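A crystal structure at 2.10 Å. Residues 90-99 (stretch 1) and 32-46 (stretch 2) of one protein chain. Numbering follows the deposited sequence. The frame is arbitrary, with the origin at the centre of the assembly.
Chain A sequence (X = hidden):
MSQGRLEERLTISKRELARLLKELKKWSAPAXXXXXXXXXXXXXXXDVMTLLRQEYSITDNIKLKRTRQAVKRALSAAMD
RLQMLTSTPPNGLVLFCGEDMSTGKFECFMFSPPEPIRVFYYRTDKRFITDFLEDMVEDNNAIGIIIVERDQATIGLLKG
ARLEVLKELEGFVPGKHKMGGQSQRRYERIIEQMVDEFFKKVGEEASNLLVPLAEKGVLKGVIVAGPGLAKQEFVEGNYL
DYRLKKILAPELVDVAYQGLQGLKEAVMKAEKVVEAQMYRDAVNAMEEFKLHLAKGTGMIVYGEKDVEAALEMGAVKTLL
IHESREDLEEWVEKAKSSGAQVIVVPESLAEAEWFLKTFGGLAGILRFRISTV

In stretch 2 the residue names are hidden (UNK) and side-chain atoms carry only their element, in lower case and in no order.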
# COMPACT_ATOMS: atom_id res chain seq x y z
N PRO A 90 26.11 -8.20 -4.95
CA PRO A 90 26.31 -7.70 -3.58
C PRO A 90 24.99 -7.49 -2.84
O PRO A 90 24.98 -7.54 -1.61
CB PRO A 90 27.01 -6.35 -3.80
CG PRO A 90 27.50 -6.40 -5.24
CD PRO A 90 26.50 -7.21 -5.97
N ASN A 91 23.91 -7.27 -3.58
CA ASN A 91 22.60 -7.08 -2.96
C ASN A 91 21.75 -8.34 -3.03
O ASN A 91 20.57 -8.31 -2.71
CB ASN A 91 21.85 -5.93 -3.61
CG ASN A 91 22.31 -4.58 -3.12
OD1 ASN A 91 23.18 -4.48 -2.26
ND2 ASN A 91 21.72 -3.52 -3.68
N GLY A 92 22.37 -9.43 -3.48
CA GLY A 92 21.66 -10.69 -3.67
C GLY A 92 20.97 -10.80 -5.02
O GLY A 92 21.13 -9.95 -5.90
N LEU A 93 20.19 -11.87 -5.17
CA LEU A 93 19.43 -12.16 -6.38
C LEU A 93 17.98 -12.43 -6.03
O LEU A 93 17.69 -12.95 -4.95
CB LEU A 93 19.97 -13.42 -7.04
CG LEU A 93 21.08 -13.42 -8.06
CD1 LEU A 93 21.35 -14.87 -8.43
CD2 LEU A 93 20.66 -12.62 -9.28
N VAL A 94 17.06 -12.12 -6.94
CA VAL A 94 15.71 -12.66 -6.84
C VAL A 94 15.22 -13.16 -8.20
O VAL A 94 15.45 -12.53 -9.24
CB VAL A 94 14.69 -11.67 -6.20
CG1 VAL A 94 15.39 -10.61 -5.36
CG2 VAL A 94 13.83 -11.04 -7.26
N LEU A 95 14.56 -14.32 -8.19
CA LEU A 95 14.00 -14.91 -9.40
C LEU A 95 12.51 -15.19 -9.26
O LEU A 95 12.07 -15.68 -8.23
CB LEU A 95 14.71 -16.23 -9.73
CG LEU A 95 16.10 -16.16 -10.37
CD1 LEU A 95 17.17 -15.94 -9.30
CD2 LEU A 95 16.41 -17.41 -11.19
N PHE A 96 11.75 -14.89 -10.31
CA PHE A 96 10.37 -15.37 -10.43
C PHE A 96 10.22 -16.09 -11.78
O PHE A 96 10.61 -15.55 -12.81
CB PHE A 96 9.38 -14.21 -10.34
CG PHE A 96 9.51 -13.39 -9.07
CD1 PHE A 96 10.25 -12.22 -9.05
CD2 PHE A 96 8.87 -13.79 -7.90
CE1 PHE A 96 10.36 -11.46 -7.89
CE2 PHE A 96 8.98 -13.04 -6.74
CZ PHE A 96 9.72 -11.87 -6.74
N CYS A 97 9.69 -17.31 -11.78
CA CYS A 97 9.54 -18.06 -13.02
C CYS A 97 8.21 -18.81 -13.03
O CYS A 97 7.71 -19.20 -11.98
CB CYS A 97 10.69 -19.08 -13.24
SG CYS A 97 12.37 -18.41 -13.11
N GLY A 98 7.66 -19.00 -14.23
CA GLY A 98 6.44 -19.78 -14.38
C GLY A 98 5.66 -19.42 -15.63
O GLY A 98 6.13 -18.63 -16.46
N GLU A 99 4.48 -20.00 -15.77
CA GLU A 99 3.57 -19.65 -16.86
C GLU A 99 2.28 -19.06 -16.30
O GLU A 99 1.86 -17.97 -16.70
CB GLU A 99 3.26 -20.88 -17.72
CG GLU A 99 2.47 -20.56 -18.98
CD GLU A 99 1.59 -21.72 -19.43
OE1 GLU A 99 0.41 -21.48 -19.75
OE2 GLU A 99 2.09 -22.87 -19.46
N UNK A 32 -0.31 -24.23 -7.41
CA UNK A 32 0.84 -23.54 -6.86
C UNK A 32 2.09 -23.87 -7.68
O UNK A 32 2.87 -24.74 -7.31
c UNK A 32 1.08 -23.89 -5.38
o UNK A 32 1.34 -25.30 -5.26
c UNK A 32 -0.14 -23.53 -4.54
N UNK A 33 2.26 -23.14 -8.78
CA UNK A 33 3.29 -23.45 -9.77
C UNK A 33 4.08 -22.23 -10.26
O UNK A 33 4.70 -22.27 -11.33
c UNK A 33 1.81 -25.33 -10.56
c UNK A 33 2.68 -24.16 -11.00
c UNK A 33 1.88 -23.17 -11.85
N UNK A 34 4.06 -21.15 -9.48
CA UNK A 34 4.87 -19.97 -9.79
C UNK A 34 5.98 -19.81 -8.76
O UNK A 34 5.71 -19.64 -7.56
c UNK A 34 2.11 -17.42 -10.92
c UNK A 34 4.00 -18.71 -9.87
c UNK A 34 2.94 -18.69 -10.98
c UNK A 34 3.56 -18.84 -12.36
N UNK A 35 7.21 -19.87 -9.23
CA UNK A 35 8.39 -19.90 -8.36
C UNK A 35 8.86 -18.52 -7.91
O UNK A 35 8.98 -17.60 -8.71
c UNK A 35 10.82 -20.84 -6.97
c UNK A 35 9.54 -20.61 -9.09
c UNK A 35 10.93 -20.62 -8.46
c UNK A 35 11.78 -21.73 -9.08
N UNK A 36 9.12 -18.40 -6.61
CA UNK A 36 9.71 -17.19 -6.05
C UNK A 36 11.00 -17.58 -5.32
O UNK A 36 10.99 -18.49 -4.49
c UNK A 36 8.72 -16.52 -5.08
o UNK A 36 7.51 -16.19 -5.73
N UNK A 37 12.10 -16.90 -5.61
CA UNK A 37 13.39 -17.27 -5.03
C UNK A 37 14.30 -16.07 -4.70
O UNK A 37 14.71 -15.33 -5.60
c UNK A 37 16.18 -19.26 -6.83
c UNK A 37 15.56 -18.57 -5.65
c UNK A 37 14.12 -18.23 -5.97
c UNK A 37 15.62 -19.46 -4.43
N UNK A 38 14.62 -15.90 -3.42
CA UNK A 38 15.44 -14.78 -2.96
C UNK A 38 16.75 -15.30 -2.37
O UNK A 38 16.74 -16.15 -1.48
c UNK A 38 12.35 -11.13 -2.50
c UNK A 38 11.15 -13.16 -2.88
c UNK A 38 12.30 -13.89 -2.55
o UNK A 38 10.06 -11.02 -3.15
c UNK A 38 11.18 -11.78 -2.85
c UNK A 38 14.73 -14.02 -1.85
c UNK A 38 13.48 -11.86 -2.19
c UNK A 38 13.48 -13.25 -2.23
N UNK A 39 17.87 -14.78 -2.84
CA UNK A 39 19.18 -15.27 -2.40
C UNK A 39 20.05 -14.17 -1.80
O UNK A 39 20.48 -13.26 -2.51
c UNK A 39 19.06 -16.96 -4.26
c UNK A 39 19.63 -17.44 -5.59
c UNK A 39 21.28 -16.47 -3.07
c UNK A 39 19.94 -15.91 -3.56
N UNK A 40 20.32 -14.24 -0.50
CA UNK A 40 21.15 -13.22 0.15
C UNK A 40 22.59 -13.25 -0.34
O UNK A 40 23.04 -14.25 -0.89
c UNK A 40 21.10 -13.61 1.63
c UNK A 40 19.87 -14.45 1.76
c UNK A 40 19.77 -15.20 0.47
N UNK A 41 23.33 -12.16 -0.14
CA UNK A 41 24.73 -12.14 -0.56
C UNK A 41 25.56 -13.18 0.20
O UNK A 41 26.45 -13.80 -0.36
c UNK A 41 23.93 -9.92 -0.05
c UNK A 41 22.90 -10.88 0.45
c UNK A 41 25.19 -10.72 -0.21
N UNK A 42 25.24 -13.39 1.47
CA UNK A 42 25.95 -14.41 2.23
C UNK A 42 25.82 -15.84 1.72
O UNK A 42 26.54 -16.73 2.16
N UNK A 43 24.91 -16.06 0.77
CA UNK A 43 24.53 -17.42 0.40
C UNK A 43 25.12 -17.94 -0.93
O UNK A 43 24.66 -17.56 -2.01
c UNK A 43 23.36 -19.99 3.48
n UNK A 43 24.26 -20.96 3.34
n UNK A 43 22.76 -19.49 2.41
c UNK A 43 23.00 -19.94 1.05
n UNK A 43 23.07 -19.51 4.68
c UNK A 43 22.49 -18.93 0.04
c UNK A 43 23.01 -17.53 0.37
N UNK A 44 26.09 -18.86 -0.84
CA UNK A 44 26.74 -19.46 -2.02
C UNK A 44 25.76 -20.14 -2.97
O UNK A 44 24.91 -20.94 -2.55
c UNK A 44 27.67 -20.52 -1.41
c UNK A 44 27.84 -20.13 0.02
c UNK A 44 26.58 -19.43 0.42
N UNK A 45 25.89 -19.85 -4.26
CA UNK A 45 24.95 -20.35 -5.25
C UNK A 45 24.98 -21.88 -5.36
O UNK A 45 24.00 -22.50 -5.79
c UNK A 45 25.34 -17.67 -8.14
c UNK A 45 25.19 -19.70 -6.62
c UNK A 45 23.60 -17.77 -6.33
c UNK A 45 25.00 -18.18 -6.73
N UNK A 46 26.08 -22.49 -4.96
CA UNK A 46 26.14 -23.94 -4.99
C UNK A 46 25.17 -24.54 -3.96
O UNK A 46 24.61 -25.62 -4.18
c UNK A 46 27.57 -24.43 -4.74
o UNK A 46 27.97 -24.11 -3.43
O HOH W 1 4.33 -22.27 -13.84

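Position 32 carries one carbon bearing an oxygen and a carbon, and touches nothing on stretch 1: Thr32. At 33 one carbon bears two others, the beta-branched fork of Val33. Its backbone O receives a hydrogen bond from a water (2.5 Å to the water O), which accepts one from Glu99 N (3.0 Å).

Position 34 has four carbons forked at the second, one tip against Gly98 CA: Leu34. Its CD2 lies 3.6 Å from Gly98 CA, where a beta carbon on Gly98 would clash; glycine leaves the space this methyl uses. Position 35 has the same four-carbon fork, on the sheet face of Cys97; an apolar chain suits this buried site: Leu35. Its N donates to Cys97 O (2.9 Å) and its O accepts from Cys97 N (3.2 Å).

At 36 one carbon ends in an oxygen at the Phe96 ring edge, where a small side chain fits: Ser36. OG is 3.5 Å from Phe96 CD2 and hydrogen-bonded elsewhere in the structure. Position 37 has four carbons forked at the second, one beside Leu95 CD1; a buried apolar chain fits here: Leu37, with CD2 4.3 Å from Leu95 CD1.

At 38 a carbon leads to a six-carbon ring bearing an oxygen; Val94 CB lies over a ring face, and the oxygen approaches the Phe96 ring edge. A broad ring with a polar tip suits both: Tyr38, its OH 3.7 Å from Phe96 CZ. At 39 four carbons fork at the first, the two-carbon arm nearing Leu93 CD1: Ile39, beta-branched and at home in a strand, its CD1 4.2 Å from Leu93 CD1.

At 40 three carbons close onto the backbone N: Pro40, which opens a type I turn. Position 41 has the same ring, against Pro90 O: Pro41, with CG 3.0 Å from Pro90 O. Position 42, without side chain, is Gly42. Position 43 has three carbons, a nitrogen, then a carbon with two more nitrogens: exposed Arg43, its N donating to Pro40 O (3.1 Å) to close the turn.

At 44 another such ring marks Pro44, the helix N-cap. Position 45, four carbons forked at the second, reaches Leu93 CD1, apolar against apolar: Leu45, with CD2 4.2 Å from Leu93 CD1. Position 46, one carbon and one oxygen, is exposed Ser46.

The strands run antiparallel, joined by six backbone hydrogen bonds in reciprocal pairs. Alternation places Leu93, Leu95 and Cys97 with Ile39, Leu37 and Leu35 on one face, and Val94 and Phe96 with Tyr38 and Ser36 on the other.

Stretch 2 32-46: TVLLSLYIPPGRPLS
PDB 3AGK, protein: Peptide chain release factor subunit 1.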